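Local coordinates for Alpha/beta hydrolase fold protein (Sphaerobacter thermophilus, PDB 3R0V) that is probably a hydrolase of the alpha/beta hydrolase fold, with d-malate bound in its pocket in the crystal, at residues F202-D213 and A229-L240. Numbering follows the deposited sequence.
Sequences FASISIPTLVMD and ADTIPNARYVTL
D213 and Y237 meet on one face of two neighbouring parallel strands, 209-213 and 235-239, whose directions differ by 23°. The tyrosine leaves its strand with CG anti to the backbone N (chi1 170°), which carries the ring along the strand toward D213. From CB outward, Y237 CD1 passes 3.6 Å from V211 O, a carbonyl lying at the ring edge; CE1 comes next, beside both carboxylate oxygens; and at the tip Y237 OH donates to D213 OD2 over 2.7 Å. That bond arrives on the syn side of OD2 but tilted out of the carboxylate plane, with ring and carboxylate planes 66° apart. A water donates to OD2 as well and joins it to T239 OG1. A phenylalanine in place of Y237 would probably deprive D213 OD2 of its hydroxyl donor, leaving the carboxylate easier to turn.

Beneath these side chains the backbones are joined by parallel-sheet hydrogen bonds such as V211 N to R236 O, 2.8 Å. On the face of L210 and M212, L210 CD1 packs 3.5 Å from V238 CG2. Just ahead of the strands, N234 ND2 donates to S206 O at 2.7 Å from above the carbonyl plane, and a second water links N234 N to the carbonyls of I205 and I207. Helix 219-231 covers V211 and Y237 through A225, completing a beta-alpha-beta crossover at the 235-239 edge of the alpha/beta hydrolase sheet.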
# COMPACT_ATOMS: atom_id res chain seq x y z
N PHE A 202 5.07 15.36 4.86
CA PHE A 202 5.94 14.23 5.12
C PHE A 202 7.23 14.65 5.83
O PHE A 202 7.79 13.88 6.61
CB PHE A 202 6.23 13.43 3.83
CG PHE A 202 5.01 12.73 3.25
CD1 PHE A 202 3.79 12.72 3.92
CD2 PHE A 202 5.12 12.03 2.05
CE1 PHE A 202 2.68 12.06 3.37
CE2 PHE A 202 4.03 11.37 1.51
CZ PHE A 202 2.82 11.38 2.17
N ALA A 203 7.68 15.88 5.60
CA ALA A 203 8.85 16.37 6.33
C ALA A 203 8.58 16.48 7.84
O ALA A 203 9.52 16.54 8.63
CB ALA A 203 9.30 17.70 5.78
N SER A 204 7.30 16.46 8.21
CA SER A 204 6.89 16.59 9.61
C SER A 204 6.81 15.25 10.33
O SER A 204 6.56 15.19 11.55
CB SER A 204 5.54 17.31 9.70
OG SER A 204 4.45 16.44 9.43
N ILE A 205 7.02 14.16 9.59
CA ILE A 205 7.03 12.84 10.19
C ILE A 205 8.36 12.68 10.91
O ILE A 205 9.43 12.75 10.30
CB ILE A 205 6.87 11.74 9.13
CG1 ILE A 205 5.49 11.83 8.47
CG2 ILE A 205 7.09 10.36 9.75
CD1 ILE A 205 5.37 11.00 7.18
N SER A 206 8.30 12.44 12.21
CA SER A 206 9.51 12.40 13.02
C SER A 206 9.95 10.99 13.39
O SER A 206 11.06 10.81 13.91
CB SER A 206 9.33 13.25 14.28
OG SER A 206 8.22 12.79 15.03
N ILE A 207 9.12 9.99 13.14
CA ILE A 207 9.45 8.64 13.58
C ILE A 207 10.47 7.96 12.66
O ILE A 207 10.62 8.34 11.50
CB ILE A 207 8.21 7.75 13.69
CG1 ILE A 207 7.44 7.78 12.37
CG2 ILE A 207 7.32 8.20 14.84
CD1 ILE A 207 6.47 6.61 12.20
N PRO A 208 11.16 6.94 13.19
CA PRO A 208 12.09 6.16 12.36
C PRO A 208 11.35 5.60 11.15
O PRO A 208 10.30 4.98 11.29
CB PRO A 208 12.54 5.03 13.29
CG PRO A 208 12.30 5.55 14.70
CD PRO A 208 11.07 6.42 14.57
N THR A 209 11.92 5.81 9.97
CA THR A 209 11.27 5.42 8.73
C THR A 209 12.25 4.70 7.81
O THR A 209 13.44 5.02 7.76
CB THR A 209 10.66 6.64 8.00
OG1 THR A 209 9.66 7.22 8.84
CG2 THR A 209 10.00 6.25 6.69
N LEU A 210 11.73 3.70 7.10
CA LEU A 210 12.50 2.92 6.14
C LEU A 210 11.78 2.94 4.80
O LEU A 210 10.60 2.60 4.74
CB LEU A 210 12.64 1.49 6.65
CG LEU A 210 13.15 0.45 5.66
CD1 LEU A 210 14.54 0.83 5.25
CD2 LEU A 210 13.13 -0.92 6.29
N VAL A 211 12.47 3.36 3.75
CA VAL A 211 11.89 3.42 2.42
C VAL A 211 12.61 2.39 1.57
O VAL A 211 13.84 2.42 1.47
CB VAL A 211 12.09 4.80 1.79
CG1 VAL A 211 11.39 4.84 0.43
CG2 VAL A 211 11.54 5.90 2.69
N MSE A 212 11.87 1.48 0.97
CA MSE A 212 12.47 0.38 0.22
C MSE A 212 12.02 0.38 -1.22
O MSE A 212 10.88 0.72 -1.52
CB MSE A 212 12.08 -0.97 0.81
CG MSE A 212 12.86 -1.38 2.06
SE MSE A 212 11.96 -2.84 2.98
CE MSE A 212 10.52 -1.78 3.52
N ASP A 213 12.92 -0.02 -2.10
CA ASP A 213 12.55 -0.39 -3.45
C ASP A 213 13.20 -1.72 -3.78
O ASP A 213 13.93 -2.28 -2.96
CB ASP A 213 12.84 0.71 -4.49
CG ASP A 213 14.31 1.09 -4.57
OD1 ASP A 213 15.16 0.43 -3.94
OD2 ASP A 213 14.61 2.08 -5.28
N ALA A 229 13.22 9.44 1.20
CA ALA A 229 14.18 9.16 2.27
C ALA A 229 15.02 10.38 2.62
O ALA A 229 15.68 10.40 3.66
CB ALA A 229 15.07 7.98 1.89
N ASP A 230 14.99 11.40 1.76
CA ASP A 230 15.65 12.66 2.05
C ASP A 230 14.69 13.63 2.75
O ASP A 230 15.07 14.34 3.69
CB ASP A 230 16.20 13.27 0.75
CG ASP A 230 17.05 14.51 0.99
OD1 ASP A 230 18.20 14.36 1.46
OD2 ASP A 230 16.58 15.62 0.69
N THR A 231 13.44 13.64 2.30
CA THR A 231 12.44 14.55 2.84
C THR A 231 12.05 14.21 4.28
O THR A 231 11.88 15.10 5.12
CB THR A 231 11.18 14.54 1.93
OG1 THR A 231 11.52 15.16 0.68
CG2 THR A 231 10.03 15.30 2.57
N ILE A 232 11.92 12.93 4.56
CA ILE A 232 11.56 12.48 5.89
C ILE A 232 12.82 12.47 6.73
O ILE A 232 13.79 11.79 6.38
CB ILE A 232 10.89 11.10 5.84
CG1 ILE A 232 9.62 11.18 5.00
CG2 ILE A 232 10.60 10.60 7.25
CD1 ILE A 232 9.00 9.84 4.67
N PRO A 233 12.84 13.24 7.82
CA PRO A 233 14.14 13.48 8.46
C PRO A 233 14.84 12.25 9.01
O PRO A 233 16.07 12.15 8.91
CB PRO A 233 13.82 14.49 9.57
CG PRO A 233 12.36 14.43 9.76
CD PRO A 233 11.77 14.06 8.42
N ASN A 234 14.10 11.30 9.57
CA ASN A 234 14.77 10.14 10.12
C ASN A 234 14.51 8.90 9.27
O ASN A 234 13.96 7.91 9.76
CB ASN A 234 14.36 9.94 11.57
CG ASN A 234 14.57 11.20 12.41
OD1 ASN A 234 15.67 11.75 12.45
ND2 ASN A 234 13.51 11.68 13.05
N ALA A 235 14.93 8.97 8.01
CA ALA A 235 14.62 7.90 7.07
C ALA A 235 15.85 7.33 6.39
O ALA A 235 16.79 8.05 6.05
CB ALA A 235 13.66 8.38 6.01
N ARG A 236 15.83 6.02 6.18
CA ARG A 236 16.85 5.38 5.37
C ARG A 236 16.24 4.78 4.13
O ARG A 236 15.03 4.52 4.06
CB ARG A 236 17.56 4.29 6.16
CG ARG A 236 18.44 4.81 7.28
CD ARG A 236 19.18 3.66 7.93
NE ARG A 236 19.94 4.07 9.10
CZ ARG A 236 20.67 3.23 9.83
NH1 ARG A 236 20.72 1.94 9.51
NH2 ARG A 236 21.34 3.67 10.89
N TYR A 237 17.10 4.53 3.14
CA TYR A 237 16.68 4.06 1.83
C TYR A 237 17.40 2.75 1.53
O TYR A 237 18.63 2.71 1.45
CB TYR A 237 17.03 5.13 0.79
CG TYR A 237 16.90 4.74 -0.67
CD1 TYR A 237 15.96 3.80 -1.10
CD2 TYR A 237 17.72 5.33 -1.62
CE1 TYR A 237 15.87 3.45 -2.44
CE2 TYR A 237 17.63 4.99 -2.95
CZ TYR A 237 16.70 4.06 -3.36
OH TYR A 237 16.63 3.74 -4.70
N VAL A 238 16.64 1.67 1.37
CA VAL A 238 17.22 0.35 1.09
C VAL A 238 16.70 -0.17 -0.24
O VAL A 238 15.50 -0.11 -0.52
CB VAL A 238 16.85 -0.67 2.20
CG1 VAL A 238 17.35 -2.07 1.85
CG2 VAL A 238 17.41 -0.22 3.54
N THR A 239 17.61 -0.70 -1.05
CA THR A 239 17.21 -1.44 -2.25
C THR A 239 17.33 -2.93 -1.96
O THR A 239 18.40 -3.42 -1.59
CB THR A 239 18.09 -1.09 -3.47
OG1 THR A 239 18.00 0.31 -3.74
CG2 THR A 239 17.65 -1.88 -4.70
N LEU A 240 16.22 -3.64 -2.10
CA LEU A 240 16.19 -5.06 -1.77
C LEU A 240 16.96 -5.90 -2.78
O LEU A 240 17.25 -5.44 -3.88
CB LEU A 240 14.76 -5.56 -1.67
CG LEU A 240 13.89 -4.83 -0.64
CD1 LEU A 240 12.50 -5.45 -0.68
CD2 LEU A 240 14.48 -4.92 0.76
O HOH W 1 11.50 10.91 10.59
O HOH W 2 17.22 1.14 -6.26